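Side-chain contacts in 3-oxoacyl-[acyl-carrier-protein] synthase 3 (Micrococcus luteus NCTC 2665, PDB 4EWP), which probably catalyses the condensation that starts fatty acid synthesis, adding two carbons from malonyl-ACP to an acyl group supplied by acetyl-CoA: residues A[78-81]-A[82-85]; A[98-101]-A[102-105]; A[126-129]-A[130-134]; A[276-279]-A[280-283]. One frame throughout, in Å; residues are numbered along the deposited sequence.

All four contacts are local, each formed within one short run of chain: a 3-10 turn (contact 1), two helix N-termini (contacts 2 and 4) and a buried helix (contact 3). Contacts 1, 2 and 3 are grouped, their centres about 18 Å apart pairwise, whereas contact 4 lies across the centre of the chain from contacts 1 and 2, about 35 and 31 Å from them between centres. Contacts 3 and 4 approach the predicted active site: the side chain of Cys-127 is about 7 Å from that of His-275, and that of Ala-277 about 4 Å from those of His-275 and Asn-306. Contacts 2 and 3 also touch the second subunit of the homodimer.

Contact 1: residues A[78-81]-A[82-85]; sequences GLQG and SDLD
Leu-79 lays its CD2 methyl across Asp-83, 3.8 Å from Asp-83 CB and equally far from OD2, so the aliphatic branch covers the aspartate on one flank. CG of Asp-83 stands beside its own backbone N (chi1 -66°), which swings the carboxylate back to the start of the turn. There OD2 takes the Gln-80 backbone N-H at 2.9 Å in a practically straight bond (178°), met on the anti side and somewhat out of the carboxylate plane. The same oxygen lies 3.4 Å from Gln-80 CG, and the amide of that glutamine is turned only 21° from the carboxylate. Two backbone bonds wind the turn itself: Asp-83 N to Gln-80 O, and Leu-84 N to Gly-81 O, both 2.9 Å, each donor standing well above the carbonyl plane. Leu-84 folds its CB over Gly-81 O at 3.3 Å, while its side chain packs on Leu-74 of helix 62-76 and Leu-146 of strand 144-152. With an alanine at Asp-83 the Gln-80 N-H would probably lose its acceptor, and Leu-79 CD2 part of the surface it lies on. The arrangement is a short 3-10 turn, closed by the Asp-83 carboxylate on the Gln-80 N-H, in the connection from helix 62-76 to strand 86-90 of the thiolase-like fold.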
loop_
_atom_site.group_PDB
_atom_site.type_symbol
_atom_site.label_atom_id
_atom_site.label_comp_id
_atom_site.label_asym_id
_atom_site.label_seq_id
_atom_site.Cartn_x
_atom_site.Cartn_y
_atom_site.Cartn_z
ATOM N N GLY A 78 18.401 17.607 -9.139
ATOM C CA GLY A 78 19.842 17.591 -8.942
ATOM C C GLY A 78 20.277 16.502 -7.958
ATOM O O GLY A 78 21.295 16.631 -7.289
ATOM N N LEU A 79 19.493 15.429 -7.851
ATOM C CA LEU A 79 19.787 14.354 -6.884
ATOM C C LEU A 79 20.139 13.041 -7.582
ATOM O O LEU A 79 19.974 12.915 -8.792
ATOM C CB LEU A 79 18.567 14.111 -5.991
ATOM C CG LEU A 79 18.090 15.197 -5.025
ATOM C CD1 LEU A 79 16.708 14.834 -4.500
ATOM C CD2 LEU A 79 19.086 15.415 -3.871
ATOM N N GLN A 80 20.605 12.050 -6.830
ATOM C CA GLN A 80 20.589 10.679 -7.355
ATOM C C GLN A 80 19.837 9.694 -6.475
ATOM O O GLN A 80 19.362 10.053 -5.386
ATOM C CB GLN A 80 21.981 10.176 -7.621
ATOM C CG GLN A 80 23.004 10.800 -6.744
ATOM C CD GLN A 80 24.327 10.740 -7.409
ATOM O OE1 GLN A 80 24.391 10.729 -8.638
ATOM N NE2 GLN A 80 25.400 10.674 -6.625
ATOM N N GLY A 81 19.723 8.452 -6.951
ATOM C CA GLY A 81 18.906 7.466 -6.264
ATOM C C GLY A 81 19.266 7.387 -4.798
ATOM O O GLY A 81 18.388 7.380 -3.921
ATOM N N SER A 82 20.572 7.355 -4.539
ATOM C CA SER A 82 21.083 7.157 -3.189
ATOM C C SER A 82 20.760 8.297 -2.233
ATOM O O SER A 82 20.916 8.150 -1.024
ATOM C CB SER A 82 22.589 6.896 -3.219
ATOM O OG SER A 82 23.247 7.834 -4.054
ATOM N N ASP A 83 20.325 9.434 -2.768
ATOM C CA ASP A 83 19.877 10.527 -1.914
ATOM C C ASP A 83 18.477 10.301 -1.337
ATOM O O ASP A 83 18.083 10.989 -0.399
ATOM C CB ASP A 83 19.924 11.864 -2.658
ATOM C CG ASP A 83 21.347 12.280 -3.016
ATOM O OD1 ASP A 83 22.223 12.232 -2.122
ATOM O OD2 ASP A 83 21.589 12.634 -4.190
ATOM N N LEU A 84 17.734 9.341 -1.882
ATOM C CA LEU A 84 16.372 9.096 -1.399
ATOM C C LEU A 84 16.336 8.297 -0.083
ATOM O O LEU A 84 17.105 7.364 0.098
ATOM C CB LEU A 84 15.547 8.375 -2.467
ATOM C CG LEU A 84 15.372 9.056 -3.823
ATOM C CD1 LEU A 84 14.808 8.050 -4.819
ATOM C CD2 LEU A 84 14.498 10.336 -3.746
ATOM N N ASP A 85 15.429 8.660 0.821
ATOM C CA ASP A 85 15.323 8.008 2.121
ATOM C C ASP A 85 14.068 7.152 2.179
ATOM O O ASP A 85 13.862 6.443 3.162
ATOM C CB ASP A 85 15.241 9.045 3.248
ATOM C CG ASP A 85 16.392 10.008 3.237
ATOM O OD1 ASP A 85 17.513 9.596 2.864
ATOM O OD2 ASP A 85 16.177 11.183 3.600
#

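Contact 2: residues A[98-101]-A[102-105]; sequences TPSA and AALV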
loop_
_atom_site.group_PDB
_atom_site.type_symbol
_atom_site.label_atom_id
_atom_site.label_comp_id
_atom_site.label_asym_id
_atom_site.label_seq_id
_atom_site.Cartn_x
_atom_site.Cartn_y
_atom_site.Cartn_z
ATOM N N THR A 98 2.681 -9.876 -4.091
ATOM C CA THR A 98 3.907 -9.553 -3.366
ATOM C C THR A 98 5.087 -10.117 -4.149
ATOM O O THR A 98 4.929 -11.068 -4.911
ATOM C CB THR A 98 3.889 -10.193 -1.957
ATOM O OG1 THR A 98 4.902 -9.597 -1.130
ATOM C CG2 THR A 98 4.107 -11.709 -2.057
ATOM N N PRO A 99 6.272 -9.515 -4.006
ATOM C CA PRO A 99 6.554 -8.277 -3.267
ATOM C C PRO A 99 6.113 -7.036 -4.040
ATOM O O PRO A 99 5.563 -7.149 -5.127
ATOM C CB PRO A 99 8.083 -8.284 -3.119
ATOM C CG PRO A 99 8.602 -9.498 -3.908
ATOM C CD PRO A 99 7.462 -10.066 -4.686
ATOM N N SER A 100 6.369 -5.856 -3.487
ATOM C CA SER A 100 5.873 -4.629 -4.076
ATOM C C SER A 100 6.655 -4.219 -5.328
ATOM O O SER A 100 7.747 -4.710 -5.599
ATOM C CB SER A 100 5.967 -3.505 -3.059
ATOM O OG SER A 100 7.331 -3.250 -2.767
ATOM N N ALA A 101 6.077 -3.294 -6.078
ATOM C CA ALA A 101 6.726 -2.707 -7.232
ATOM C C ALA A 101 7.801 -1.741 -6.741
ATOM O O ALA A 101 8.864 -1.590 -7.352
ATOM C CB ALA A 101 5.693 -1.963 -8.045
ATOM N N ALA A 102 7.499 -1.091 -5.621
ATOM C CA ALA A 102 8.364 -0.083 -5.047
ATOM C C ALA A 102 9.764 -0.628 -4.827
ATOM O O ALA A 102 10.762 0.088 -4.998
ATOM C CB ALA A 102 7.771 0.434 -3.723
ATOM N N ALA A 103 9.837 -1.892 -4.427
ATOM C CA ALA A 103 11.124 -2.495 -4.095
ATOM C C ALA A 103 11.957 -2.656 -5.352
ATOM O O ALA A 103 13.172 -2.453 -5.319
ATOM C CB ALA A 103 10.933 -3.846 -3.370
ATOM N N LEU A 104 11.305 -3.004 -6.464
ATOM C CA LEU A 104 11.990 -3.025 -7.766
ATOM C C LEU A 104 12.428 -1.624 -8.182
ATOM O O LEU A 104 13.560 -1.430 -8.627
ATOM C CB LEU A 104 11.092 -3.603 -8.871
ATOM C CG LEU A 104 10.901 -5.115 -8.956
ATOM C CD1 LEU A 104 9.839 -5.451 -9.992
ATOM C CD2 LEU A 104 12.218 -5.816 -9.294
ATOM N N VAL A 105 11.525 -0.653 -8.049
ATOM C CA VAL A 105 11.835 0.714 -8.438
ATOM C C VAL A 105 13.043 1.225 -7.656
ATOM O O VAL A 105 13.996 1.759 -8.240
ATOM C CB VAL A 105 10.619 1.656 -8.243
ATOM C CG1 VAL A 105 10.985 3.130 -8.543
ATOM C CG2 VAL A 105 9.438 1.199 -9.107
#
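Ser-100, the N-cap of helix 101-108, turns its OG back over the first turn, alongside the methyls of Ala-102 and Ala-103. With OG set between its backbone N and carbonyl carbon (chi1 65°), the hydroxyl accepts from Ala-103 N at 3.3 Å, a long bond bent to 143°. The two methyls sit at almost equal range, Ala-102 CB 3.8 Å and Ala-103 CB 3.7 Å from Ser-100 OG. A valine at Ser-100 would probably leave the Ala-103 N-H without this capping acceptor. Other N-H groups of this end are met from strand 116-120, where the Asp-118 carboxylate accepts from both Ala-101 N and Ala-102 N. On the dimer side, Trp-197 of the second subunit donates from its indole to Ser-100 O and packs on Pro-99, which follows a cis peptide bond, and on Leu-104. One turn on, the regular helical bond runs from Val-105 N to Ala-101 O at 2.9 Å. Beside it Val-105 CG2, the branch standing next to its own backbone N, rests 3.3 Å from that same Ala-101 O.

Contact 3: residues A[126-129]-A[130-134]; sequences YCYG and VAQAD
The backbone is regular alpha helix, with Val-130, Ala-131, Gln-132 and Ala-133 each donating from N to the carbonyl four residues back; the bond from Ala-133 N to Gly-129 O is 2.8 Å and nearly straight at 171°. From this frame Tyr-126 sends its ring along the helix, CG anti to the backbone N (chi1 157°), until Val-130 comes up under one face. The CG2 methyl of Val-130 lies 3.9 Å from the Tyr-126 ring centroid, 22° off the normal, a CH-pi contact displaced to the hydroxyl end, with CG2 to Tyr-126 CZ at 3.7 Å. CG2 also touches Tyr-126 O at 3.4 Å. Ile-312, Pro-313 and Met-316 of helix 311-322 pack on the same tyrosine. Another flank of the helix carries Tyr-128 and Gln-132: NE2 of Gln-132 lies near the plane of the Tyr-128 ring, at its edge, and 4.0 Å from the Tyr-128 CB that carries the ring, while OE1 is hydrogen-bonded to Tyr-117 OH of the same chain. Trp-190 meets the Tyr-128 ring edge-to-face. Helix 125-138 follows the predicted nucleophile Cys-123, as in thiolase-like enzymes. Both buried phenol hydroxyls have polar partners, Gln-333 OE1 for Tyr-126, Gly-191 O and Ala-116 N of the second subunit for Tyr-128, which probably anchors the tips of both side chains, while Val-130 packs one Tyr-126 face.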
loop_
_atom_site.group_PDB
_atom_site.type_symbol
_atom_site.label_atom_id
_atom_site.label_comp_id
_atom_site.label_asym_id
_atom_site.label_seq_id
_atom_site.Cartn_x
_atom_site.Cartn_y
_atom_site.Cartn_z
ATOM N N TYR A 126 -1.783 9.260 -5.461
ATOM C CA TYR A 126 -0.686 10.217 -5.443
ATOM C C TYR A 126 -0.842 11.221 -4.301
ATOM O O TYR A 126 0.126 11.521 -3.610
ATOM C CB TYR A 126 -0.564 10.921 -6.782
ATOM C CG TYR A 126 0.140 12.253 -6.716
ATOM C CD1 TYR A 126 -0.582 13.422 -6.564
ATOM C CD2 TYR A 126 1.520 12.336 -6.823
ATOM C CE1 TYR A 126 0.038 14.644 -6.516
ATOM C CE2 TYR A 126 2.159 13.554 -6.780
ATOM C CZ TYR A 126 1.405 14.710 -6.636
ATOM O OH TYR A 126 2.013 15.940 -6.573
ATOM N N CYS A 127 -2.057 11.720 -4.078
ATOM C CA CYS A 127 -2.298 12.648 -2.961
ATOM C C CYS A 127 -2.124 11.979 -1.590
ATOM O O CYS A 127 -1.707 12.634 -0.630
ATOM C CB CYS A 127 -3.676 13.315 -3.071
ATOM S SG CYS A 127 -3.743 14.605 -4.357
ATOM N N TYR A 128 -2.449 10.688 -1.498
ATOM C CA TYR A 128 -2.179 9.900 -0.286
ATOM C C TYR A 128 -0.663 9.778 -0.136
ATOM O O TYR A 128 -0.131 9.899 0.958
ATOM C CB TYR A 128 -2.815 8.490 -0.363
ATOM C CG TYR A 128 -4.175 8.351 0.298
ATOM C CD1 TYR A 128 -5.284 9.075 -0.164
ATOM C CD2 TYR A 128 -4.363 7.479 1.373
ATOM C CE1 TYR A 128 -6.545 8.948 0.443
ATOM C CE2 TYR A 128 -5.612 7.348 1.993
ATOM C CZ TYR A 128 -6.697 8.075 1.526
ATOM O OH TYR A 128 -7.925 7.935 2.140
ATOM N N GLY A 129 0.027 9.541 -1.253
ATOM C CA GLY A 129 1.478 9.454 -1.249
ATOM C C GLY A 129 2.100 10.743 -0.738
ATOM O O GLY A 129 3.039 10.727 0.047
ATOM N N VAL A 130 1.560 11.878 -1.172
ATOM C CA VAL A 130 2.120 13.163 -0.779
ATOM C C VAL A 130 1.875 13.409 0.708
ATOM O O VAL A 130 2.758 13.895 1.402
ATOM C CB VAL A 130 1.573 14.313 -1.662
ATOM C CG1 VAL A 130 1.908 15.683 -1.066
ATOM C CG2 VAL A 130 2.131 14.184 -3.095
ATOM N N ALA A 131 0.690 13.042 1.198
ATOM C CA ALA A 131 0.379 13.185 2.620
ATOM C C ALA A 131 1.404 12.395 3.427
ATOM O O ALA A 131 1.951 12.883 4.425
ATOM C CB ALA A 131 -1.027 12.686 2.915
ATOM N N GLN A 132 1.681 11.174 2.974
ATOM C CA GLN A 132 2.620 10.304 3.672
ATOM C C GLN A 132 4.037 10.875 3.622
ATOM O O GLN A 132 4.696 11.020 4.645
ATOM C CB GLN A 132 2.572 8.894 3.076
ATOM C CG GLN A 132 1.307 8.124 3.409
ATOM C CD GLN A 132 1.166 6.882 2.565
ATOM O OE1 GLN A 132 2.075 6.059 2.508
ATOM N NE2 GLN A 132 0.034 6.742 1.899
ATOM N N ALA A 133 4.477 11.224 2.418
ATOM C CA ALA A 133 5.789 11.826 2.211
ATOM C C ALA A 133 5.969 13.065 3.096
ATOM O O ALA A 133 6.990 13.218 3.775
ATOM C CB ALA A 133 5.976 12.187 0.724
ATOM N N ASP A 134 4.971 13.942 3.085
ATOM C CA ASP A 134 4.991 15.151 3.909
ATOM C C ASP A 134 5.168 14.781 5.388
ATOM O O ASP A 134 5.987 15.382 6.114
ATOM C CB ASP A 134 3.695 15.944 3.677
ATOM C CG ASP A 134 3.582 17.166 4.571
ATOM O OD1 ASP A 134 4.499 18.009 4.563
ATOM O OD2 ASP A 134 2.573 17.291 5.286
#

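Contact 4: residues A[276-279]-A[280-283]; sequences QANM and RIID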
loop_
_atom_site.group_PDB
_atom_site.type_symbol
_atom_site.label_atom_id
_atom_site.label_comp_id
_atom_site.label_asym_id
_atom_site.label_seq_id
_atom_site.Cartn_x
_atom_site.Cartn_y
_atom_site.Cartn_z
ATOM N N GLN A 276 -7.450 13.853 -13.161
ATOM C CA GLN A 276 -8.034 13.929 -14.500
ATOM C C GLN A 276 -9.078 12.833 -14.742
ATOM O O GLN A 276 -8.859 11.902 -15.525
ATOM C CB GLN A 276 -6.934 13.832 -15.561
ATOM C CG GLN A 276 -5.907 14.969 -15.506
ATOM C CD GLN A 276 -6.522 16.342 -15.796
ATOM O OE1 GLN A 276 -6.855 16.655 -16.941
ATOM N NE2 GLN A 276 -6.663 17.166 -14.755
ATOM N N ALA A 277 -10.219 12.953 -14.071
ATOM C CA ALA A 277 -11.225 11.903 -14.099
ATOM C C ALA A 277 -12.076 11.983 -15.370
ATOM O O ALA A 277 -12.442 10.962 -15.969
ATOM C CB ALA A 277 -12.104 11.997 -12.852
ATOM N N ASN A 278 -12.366 13.210 -15.788
ATOM C CA ASN A 278 -13.360 13.447 -16.812
ATOM C C ASN A 278 -13.451 14.950 -17.074
ATOM O O ASN A 278 -13.531 15.745 -16.137
ATOM C CB ASN A 278 -14.686 12.899 -16.304
ATOM C CG ASN A 278 -15.792 13.070 -17.280
ATOM O OD1 ASN A 278 -16.213 14.186 -17.555
ATOM N ND2 ASN A 278 -16.304 11.960 -17.796
ATOM N N MET A 279 -13.404 15.362 -18.337
ATOM C CA MET A 279 -13.382 16.797 -18.620
ATOM C C MET A 279 -14.598 17.487 -18.013
ATOM O O MET A 279 -14.508 18.603 -17.488
ATOM C CB MET A 279 -13.331 17.074 -20.116
ATOM C CG MET A 279 -13.059 18.533 -20.434
ATOM S SD MET A 279 -11.359 18.962 -20.053
ATOM C CE MET A 279 -10.563 18.363 -21.543
ATOM N N ARG A 280 -15.738 16.818 -18.097
ATOM C CA ARG A 280 -16.975 17.326 -17.515
ATOM C C ARG A 280 -16.825 17.534 -16.001
ATOM O O ARG A 280 -17.246 18.559 -15.450
ATOM C CB ARG A 280 -18.127 16.378 -17.852
ATOM C CG ARG A 280 -19.426 16.688 -17.140
ATOM C CD ARG A 280 -19.927 18.097 -17.466
ATOM N NE ARG A 280 -21.235 18.380 -16.866
ATOM C CZ ARG A 280 -21.455 19.351 -15.981
ATOM N NH1 ARG A 280 -20.456 20.138 -15.608
ATOM N NH2 ARG A 280 -22.667 19.545 -15.476
ATOM N N ILE A 281 -16.212 16.564 -15.325
ATOM C CA ILE A 281 -15.941 16.740 -13.900
ATOM C C ILE A 281 -14.991 17.927 -13.649
ATOM O O ILE A 281 -15.242 18.767 -12.778
ATOM C CB ILE A 281 -15.376 15.472 -13.254
ATOM C CG1 ILE A 281 -16.489 14.429 -13.098
ATOM C CG2 ILE A 281 -14.761 15.807 -11.902
ATOM C CD1 ILE A 281 -16.017 13.077 -12.601
ATOM N N ILE A 282 -13.902 17.989 -14.413
ATOM C CA ILE A 282 -12.933 19.073 -14.270
ATOM C C ILE A 282 -13.592 20.448 -14.430
ATOM O O ILE A 282 -13.404 21.329 -13.585
ATOM C CB ILE A 282 -11.779 18.947 -15.283
ATOM C CG1 ILE A 282 -11.000 17.649 -15.073
ATOM C CG2 ILE A 282 -10.832 20.143 -15.170
ATOM C CD1 ILE A 282 -9.923 17.433 -16.133
ATOM N N ASP A 283 -14.347 20.637 -15.513
ATOM C CA ASP A 283 -15.015 21.921 -15.751
ATOM C C ASP A 283 -15.949 22.329 -14.606
ATOM O O ASP A 283 -15.864 23.441 -14.093
ATOM C CB ASP A 283 -15.819 21.891 -17.050
ATOM C CG ASP A 283 -14.951 21.715 -18.273
ATOM O OD1 ASP A 283 -13.724 21.857 -18.147
ATOM O OD2 ASP A 283 -15.500 21.445 -19.361
#
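Asn-278 OD1 serves two backbone donors of the following turn: Ile-281 N at 3.3 Å, tilted from the amide plane, and Arg-280 N at 2.7 Å in a weak bond bent to 121°. Its CG is anti to the backbone N (chi1 -179°), which carries the amide forward over the start of the helix. ND2 gives a weak bond to Arg-47 O. This is an N-cap, here opening helix 279-288 in the predicted ACP-binding region. Behind it the backbone carbonyls take over: Ile-282 N donates to Asn-278 O at 2.9 Å and Asp-283 N to Met-279 O at 2.8 Å, both close to straight. Both ends of the Gln-276 amide are bonded, OE1 by Ile-301 N and NE2 to Pro-274 O and Ala-298 O, and this holds it against Ile-282, whose CD1 lies 3.3 Å from Gln-276 OE1. Asp-283 turns its carboxylate to Arg-299 in a salt bridge. Arg-280, poorly ordered, pairs with Glu-284; as the last residue of that region it is probably the arginine important for ACP association. Ile-281 CD1 rests 3.9 Å from Asn-278 CB and 4.1 Å from Ala-277 CB.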